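Local coordinates for protein insecticidal Delta-Endotoxin Cry8Ea1 (PDB 3EB7) that kills insect larvae, probably by forming pores in gut-cell membranes with its N-terminal helical domain, as other three-domain Cry toxins do, at residues T16-G19 with K20-V23; D5-K8 with T9-L13; V30-Y33 with S34-D38. All coordinates share one frame; numbering follows the deposited sequence.

Contact 1. Residues T16-G19 with K20-V23; sequences TILG and KLGV
Leu21, in the turn that follows helix 2-20, folds its side chain back over the preceding turn and meets Ile17 and Leu18. Its CB rests near two carbonyls, 3.8 Å from Leu18 O and 3.9 Å from Ile17 O. Beyond CG the branches part: CD1 goes to Ile17, 3.9 Å from Ile17 CG2 on a slanting approach, while CD2 runs alongside Leu18, 3.9 Å from Leu18 CD1. Ile17 offers that methyl because CG2 lies opposite its own backbone N and CG1 opposite the carbonyl carbon (chi1 -69°). Here the chain leaves the N-terminal helix of the toxin's helical domain and heads for helix 26-40. The N-H of Lys20 bonds to Ile17 O, three residues back, at 2.9 Å, bent to 141° and reaching the oxygen from well above the carbonyl plane, with a weak second bond to Thr16 O. A type II beta turn follows from Lys20 to Val23, closed by Val23 N on Lys20 O at 3.1 Å, with Gly22 at its positive-phi corner. The methylenes of Lys20 pass over the Gly19 carbonyl, CD lying 3.8 Å from Gly19 O, and the bent chain carries NZ to Pro28 O and, weakly, to Ser31 OG of the next helix. Leu21 is also hydrogen-bonded through its backbone to Thr234 of the short strand 234-235, and its side chain packs on Ala236.

Contact 2. Residues D5-K8 with T9-L13; sequences DAVK and TAISL
Thr9 reaches back one turn to Asp5, and its hydroxyl lies beside the carbonyl that its own N-H already holds. The backbone bonds are those of a regular alpha helix, each N-H meeting the carbonyl four residues earlier: Thr9 N to Asp5 O at 2.9 Å, Ala10 N to Ala6 O at the same length and 164°, Ile11 N to Val7 O, and Ser12 N to Lys8 O at 3.1 Å. Among side-chain polar groups, Thr9 OG1 stands 2.9 Å from Asp5 O, set there by a chi1 of -59° that puts it beside the backbone N; Gln47 OE1 of helix 47-59 is a second acceptor within reach of the same hydroxyl. The Asp5 carboxylate stays farther off, OD1 being 4.1 Å from Thr9 OG1. The apolar pairing belongs to another side of the helix. Val7 and Ile11, one turn apart, run abreast, joined at Val7 CG1 and Ile11 CD1, 3.9 Å apart. Ile11 CG1 passes 3.5 Å from Val7 O, tucking the chain against the preceding turn. Helix 2-20 is the first of the helical bundle that forms the N-terminal domain of three-domain Cry toxins: here Asp5, Ala6 and Thr9 meet helix 47-59, Val7 and Ala10 pack on helix 198-220, Leu13 faces helix 26-40, and Val7 and Ile11 touch Pro400 in the loop between helices 395-398 and 408-411.

Contact 3. Residues V30-Y33 with S34-D38; sequences VSLY and STLID
Ser31 O is gripped twice from Thr35, by the backbone N at 3.1 Å (161°) and weakly by OG1 at 3.3 Å. The hydroxyl gets there because chi1 of -64° turns it back beside its own backbone N. The neighbouring carbonyls each take the N-H four residues on: Leu32 O receives Leu36 N almost straight, at 2.8 Å and 169°, and Tyr33 O receives Ile37 N at the same length. These are the middle turns of helix 26-40, one of the bundled helices of the delta-endotoxin N-terminal domain. Leu32 and Leu36 pack at a slant: Leu32 CD1 fits against both Leu36 methyls, 3.7 Å from Leu36 CD1 and 3.8 Å from Leu36 CD2. Leu36 CD2 also comes obliquely to the Tyr33 ring, 4.4 Å from Tyr33 CD2, bridging leucine and ring. The ring leads its OH to Asp149 OD2 on helix 133-153, where Leu146 touches Tyr33 and Leu145 touches Leu36. Ile37 CG1 packs against the carbonyl of Tyr33, and Ile37 shares Tyr82 of helix 65-93 with Tyr33.

In the fold
Contacts 1 and 2 lie in series on helix 2-20, and contact 3 on helix 26-40, which follows it in the chain. Contact 2 is the most buried, regular helix covered on several faces by other helices and a loop, with Lys8 on the exposed side; contacts 1 and 3 are partly buried. In contact 1 the helical bonding frays into a turn, whereas contacts 2 and 3 keep unbroken four-residue bonding, each with a threonine hydroxyl near a carbonyl one turn back. The two helices meet directly: Thr16 packs on Leu32 and Thr35, and Leu13 CD1 lies 4.0 Å from Leu36 CD1. The centres of contacts 1 and 3 are about 12 Å apart.

Contact 1. Residues T16-G19 with K20-V23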
loop_
_atom_site.group_PDB
_atom_site.type_symbol
_atom_site.label_atom_id
_atom_site.label_comp_id
_atom_site.label_asym_id
_atom_site.label_seq_id
_atom_site.Cartn_x
_atom_site.Cartn_y
_atom_site.Cartn_z
ATOM N N THR A 16 10.419 -3.545 -6.151
ATOM C CA THR A 16 11.070 -4.099 -7.330
ATOM C C THR A 16 10.064 -4.389 -8.444
ATOM O O THR A 16 10.281 -4.035 -9.596
ATOM C CB THR A 16 11.774 -5.419 -7.002
ATOM O OG1 THR A 16 12.796 -5.163 -6.052
ATOM C CG2 THR A 16 12.424 -5.984 -8.255
ATOM N N ILE A 17 8.988 -5.084 -8.095
ATOM C CA ILE A 17 7.922 -5.401 -9.044
ATOM C C ILE A 17 7.243 -4.129 -9.623
ATOM O O ILE A 17 6.958 -4.066 -10.820
ATOM C CB ILE A 17 6.901 -6.372 -8.423
ATOM C CG1 ILE A 17 7.565 -7.744 -8.232
ATOM C CG2 ILE A 17 5.664 -6.475 -9.277
ATOM C CD1 ILE A 17 7.018 -8.511 -7.020
ATOM N N LEU A 18 7.025 -3.124 -8.785
ATOM C CA LEU A 18 6.401 -1.901 -9.237
ATOM C C LEU A 18 7.236 -1.271 -10.359
ATOM O O LEU A 18 6.686 -0.661 -11.274
ATOM C CB LEU A 18 6.235 -0.942 -8.042
ATOM C CG LEU A 18 4.919 -0.250 -7.643
ATOM C CD1 LEU A 18 3.661 -0.880 -8.162
ATOM C CD2 LEU A 18 4.851 -0.096 -6.125
ATOM N N GLY A 19 8.560 -1.446 -10.308
ATOM C CA GLY A 19 9.482 -0.910 -11.324
ATOM C C GLY A 19 9.473 -1.664 -12.646
ATOM O O GLY A 19 9.907 -1.124 -13.685
ATOM N N LYS A 20 8.984 -2.911 -12.626
ATOM C CA LYS A 20 8.879 -3.736 -13.833
ATOM C C LYS A 20 7.435 -4.005 -14.315
ATOM O O LYS A 20 7.200 -4.835 -15.201
ATOM C CB LYS A 20 9.568 -5.095 -13.600
ATOM C CG LYS A 20 11.086 -5.080 -13.280
ATOM C CD LYS A 20 11.915 -4.322 -14.293
ATOM C CE LYS A 20 13.416 -4.269 -13.899
ATOM N NZ LYS A 20 14.044 -5.615 -13.948
ATOM N N LEU A 21 6.455 -3.337 -13.723
ATOM C CA LEU A 21 5.050 -3.637 -14.004
ATOM C C LEU A 21 4.737 -3.502 -15.503
ATOM O O LEU A 21 5.055 -2.495 -16.114
ATOM C CB LEU A 21 4.139 -2.762 -13.131
ATOM C CG LEU A 21 2.927 -3.377 -12.440
ATOM C CD1 LEU A 21 3.257 -4.675 -11.713
ATOM C CD2 LEU A 21 2.351 -2.367 -11.467
ATOM N N GLY A 22 4.173 -4.564 -16.091
ATOM C CA GLY A 22 3.764 -4.581 -17.506
ATOM C C GLY A 22 4.869 -4.726 -18.551
ATOM O O GLY A 22 4.593 -4.738 -19.757
ATOM N N VAL A 23 6.121 -4.843 -18.118
ATOM C CA VAL A 23 7.224 -4.960 -19.091
ATOM C C VAL A 23 7.222 -6.355 -19.756
ATOM O O VAL A 23 7.215 -7.370 -19.051
ATOM C CB VAL A 23 8.591 -4.611 -18.431
ATOM C CG1 VAL A 23 9.736 -4.853 -19.384
ATOM C CG2 VAL A 23 8.588 -3.140 -17.964
#

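Contact 2. Residues D5-K8 with T9-L13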
loop_
_atom_site.group_PDB
_atom_site.type_symbol
_atom_site.label_atom_id
_atom_site.label_comp_id
_atom_site.label_asym_id
_atom_site.label_seq_id
_atom_site.Cartn_x
_atom_site.Cartn_y
_atom_site.Cartn_z
ATOM N N ASP A 5 12.427 -7.528 9.675
ATOM C CA ASP A 5 12.986 -8.293 8.538
ATOM C C ASP A 5 11.947 -8.620 7.457
ATOM O O ASP A 5 12.180 -8.382 6.272
ATOM C CB ASP A 5 13.566 -9.599 9.084
ATOM C CG ASP A 5 14.705 -10.148 8.232
ATOM O OD1 ASP A 5 14.902 -9.672 7.075
ATOM O OD2 ASP A 5 15.407 -11.082 8.741
ATOM N N ALA A 6 10.805 -9.171 7.877
ATOM C CA ALA A 6 9.702 -9.554 6.961
ATOM C C ALA A 6 9.141 -8.358 6.204
ATOM O O ALA A 6 8.891 -8.430 5.015
ATOM C CB ALA A 6 8.617 -10.271 7.706
ATOM N N VAL A 7 8.991 -7.251 6.909
ATOM C CA VAL A 7 8.426 -6.027 6.367
ATOM C C VAL A 7 9.440 -5.394 5.428
ATOM O O VAL A 7 9.100 -4.847 4.391
ATOM C CB VAL A 7 8.015 -5.090 7.523
ATOM C CG1 VAL A 7 7.792 -3.663 7.040
ATOM C CG2 VAL A 7 6.732 -5.631 8.142
ATOM N N LYS A 8 10.710 -5.520 5.799
ATOM C CA LYS A 8 11.793 -5.076 4.963
ATOM C C LYS A 8 11.738 -5.840 3.643
ATOM O O LYS A 8 11.804 -5.255 2.586
ATOM C CB LYS A 8 13.113 -5.279 5.723
ATOM C CG LYS A 8 14.261 -4.458 5.235
ATOM C CD LYS A 8 15.540 -4.896 5.932
ATOM C CE LYS A 8 16.774 -4.723 5.027
ATOM N NZ LYS A 8 17.139 -5.983 4.313
ATOM N N THR A 9 11.577 -7.154 3.714
ATOM C CA THR A 9 11.516 -8.011 2.533
ATOM C C THR A 9 10.336 -7.683 1.630
ATOM O O THR A 9 10.491 -7.528 0.416
ATOM C CB THR A 9 11.420 -9.486 2.957
ATOM O OG1 THR A 9 12.571 -9.799 3.755
ATOM C CG2 THR A 9 11.374 -10.414 1.730
ATOM N N ALA A 10 9.159 -7.597 2.233
ATOM C CA ALA A 10 7.920 -7.341 1.535
ATOM C C ALA A 10 7.928 -5.966 0.873
ATOM O O ALA A 10 7.452 -5.824 -0.259
ATOM C CB ALA A 10 6.751 -7.462 2.508
ATOM N N ILE A 11 8.462 -4.951 1.558
ATOM C CA ILE A 11 8.507 -3.596 0.959
ATOM C C ILE A 11 9.441 -3.557 -0.234
ATOM O O ILE A 11 9.144 -2.933 -1.259
ATOM C CB ILE A 11 8.890 -2.518 1.987
ATOM C CG1 ILE A 11 7.650 -2.128 2.804
ATOM C CG2 ILE A 11 9.457 -1.301 1.309
ATOM C CD1 ILE A 11 7.952 -1.248 3.991
ATOM N N SER A 12 10.578 -4.241 -0.095
ATOM C CA SER A 12 11.572 -4.319 -1.138
ATOM C C SER A 12 11.015 -5.023 -2.392
ATOM O O SER A 12 11.260 -4.603 -3.541
ATOM C CB SER A 12 12.765 -5.094 -0.573
ATOM O OG SER A 12 13.648 -5.487 -1.601
ATOM N N LEU A 13 10.283 -6.117 -2.158
ATOM C CA LEU A 13 9.686 -6.899 -3.216
ATOM C C LEU A 13 8.651 -6.096 -3.955
ATOM O O LEU A 13 8.701 -6.070 -5.180
ATOM C CB LEU A 13 9.093 -8.204 -2.679
ATOM C CG LEU A 13 9.833 -9.525 -2.904
ATOM C CD1 LEU A 13 11.316 -9.404 -3.294
ATOM C CD2 LEU A 13 9.694 -10.341 -1.670
#

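Contact 3. Residues V30-Y33 with S34-D38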
loop_
_atom_site.group_PDB
_atom_site.type_symbol
_atom_site.label_atom_id
_atom_site.label_comp_id
_atom_site.label_asym_id
_atom_site.label_seq_id
_atom_site.Cartn_x
_atom_site.Cartn_y
_atom_site.Cartn_z
ATOM N N VAL A 30 14.431 -11.450 -16.679
ATOM C CA VAL A 30 15.526 -12.274 -16.149
ATOM C C VAL A 30 16.156 -11.575 -14.944
ATOM O O VAL A 30 16.389 -12.193 -13.893
ATOM C CB VAL A 30 16.563 -12.585 -17.239
ATOM C CG1 VAL A 30 17.857 -13.184 -16.641
ATOM C CG2 VAL A 30 15.950 -13.539 -18.245
ATOM N N SER A 31 16.379 -10.277 -15.108
ATOM C CA SER A 31 16.872 -9.396 -14.084
ATOM C C SER A 31 15.977 -9.353 -12.816
ATOM O O SER A 31 16.475 -9.306 -11.682
ATOM C CB SER A 31 17.014 -7.995 -14.714
ATOM O OG SER A 31 17.043 -6.970 -13.721
ATOM N N LEU A 32 14.664 -9.337 -13.030
ATOM C CA LEU A 32 13.658 -9.373 -11.983
ATOM C C LEU A 32 13.718 -10.677 -11.174
ATOM O O LEU A 32 13.767 -10.635 -9.957
ATOM C CB LEU A 32 12.267 -9.196 -12.620
ATOM C CG LEU A 32 11.009 -9.405 -11.774
ATOM C CD1 LEU A 32 11.019 -8.505 -10.505
ATOM C CD2 LEU A 32 9.782 -9.114 -12.637
ATOM N N TYR A 33 13.685 -11.819 -11.850
ATOM C CA TYR A 33 13.834 -13.148 -11.223
ATOM C C TYR A 33 15.130 -13.280 -10.446
ATOM O O TYR A 33 15.169 -13.880 -9.364
ATOM C CB TYR A 33 13.770 -14.276 -12.265
ATOM C CG TYR A 33 12.371 -14.734 -12.555
ATOM C CD1 TYR A 33 11.798 -14.585 -13.824
ATOM C CD2 TYR A 33 11.601 -15.285 -11.552
ATOM C CE1 TYR A 33 10.486 -14.986 -14.084
ATOM C CE2 TYR A 33 10.297 -15.694 -11.795
ATOM C CZ TYR A 33 9.744 -15.537 -13.060
ATOM O OH TYR A 33 8.453 -15.972 -13.236
ATOM N N SER A 34 16.197 -12.726 -11.011
ATOM C CA SER A 34 17.471 -12.670 -10.309
ATOM C C SER A 34 17.374 -11.960 -8.924
ATOM O O SER A 34 17.846 -12.470 -7.899
ATOM C CB SER A 34 18.503 -11.986 -11.187
ATOM O OG SER A 34 19.726 -12.071 -10.500
ATOM N N THR A 35 16.744 -10.793 -8.919
ATOM C CA THR A 35 16.464 -10.048 -7.700
ATOM C C THR A 35 15.517 -10.818 -6.782
ATOM O O THR A 35 15.831 -10.974 -5.615
ATOM C CB THR A 35 15.949 -8.625 -8.032
ATOM O OG1 THR A 35 16.989 -7.922 -8.708
ATOM C CG2 THR A 35 15.574 -7.859 -6.807
ATOM N N LEU A 36 14.396 -11.317 -7.306
ATOM C CA LEU A 36 13.408 -12.054 -6.490
ATOM C C LEU A 36 13.998 -13.273 -5.801
ATOM O O LEU A 36 13.787 -13.474 -4.602
ATOM C CB LEU A 36 12.234 -12.506 -7.339
ATOM C CG LEU A 36 10.931 -11.693 -7.512
ATOM C CD1 LEU A 36 11.027 -10.169 -7.189
ATOM C CD2 LEU A 36 10.417 -11.941 -8.941
ATOM N N ILE A 37 14.739 -14.077 -6.566
ATOM C CA ILE A 37 15.449 -15.248 -6.036
ATOM C C ILE A 37 16.499 -14.899 -4.968
ATOM O O ILE A 37 16.599 -15.598 -3.974
ATOM C CB ILE A 37 16.049 -16.078 -7.162
ATOM C CG1 ILE A 37 14.896 -16.672 -8.003
ATOM C CG2 ILE A 37 16.983 -17.175 -6.611
ATOM C CD1 ILE A 37 15.328 -17.534 -9.210
ATOM N N ASP A 38 17.244 -13.808 -5.148
ATOM C CA ASP A 38 18.179 -13.342 -4.128
ATOM C C ASP A 38 17.520 -12.973 -2.819
ATOM O O ASP A 38 18.100 -13.221 -1.760
ATOM C CB ASP A 38 18.965 -12.121 -4.593
ATOM C CG ASP A 38 20.226 -12.485 -5.327
ATOM O OD1 ASP A 38 21.077 -11.565 -5.462
ATOM O OD2 ASP A 38 20.378 -13.660 -5.776
#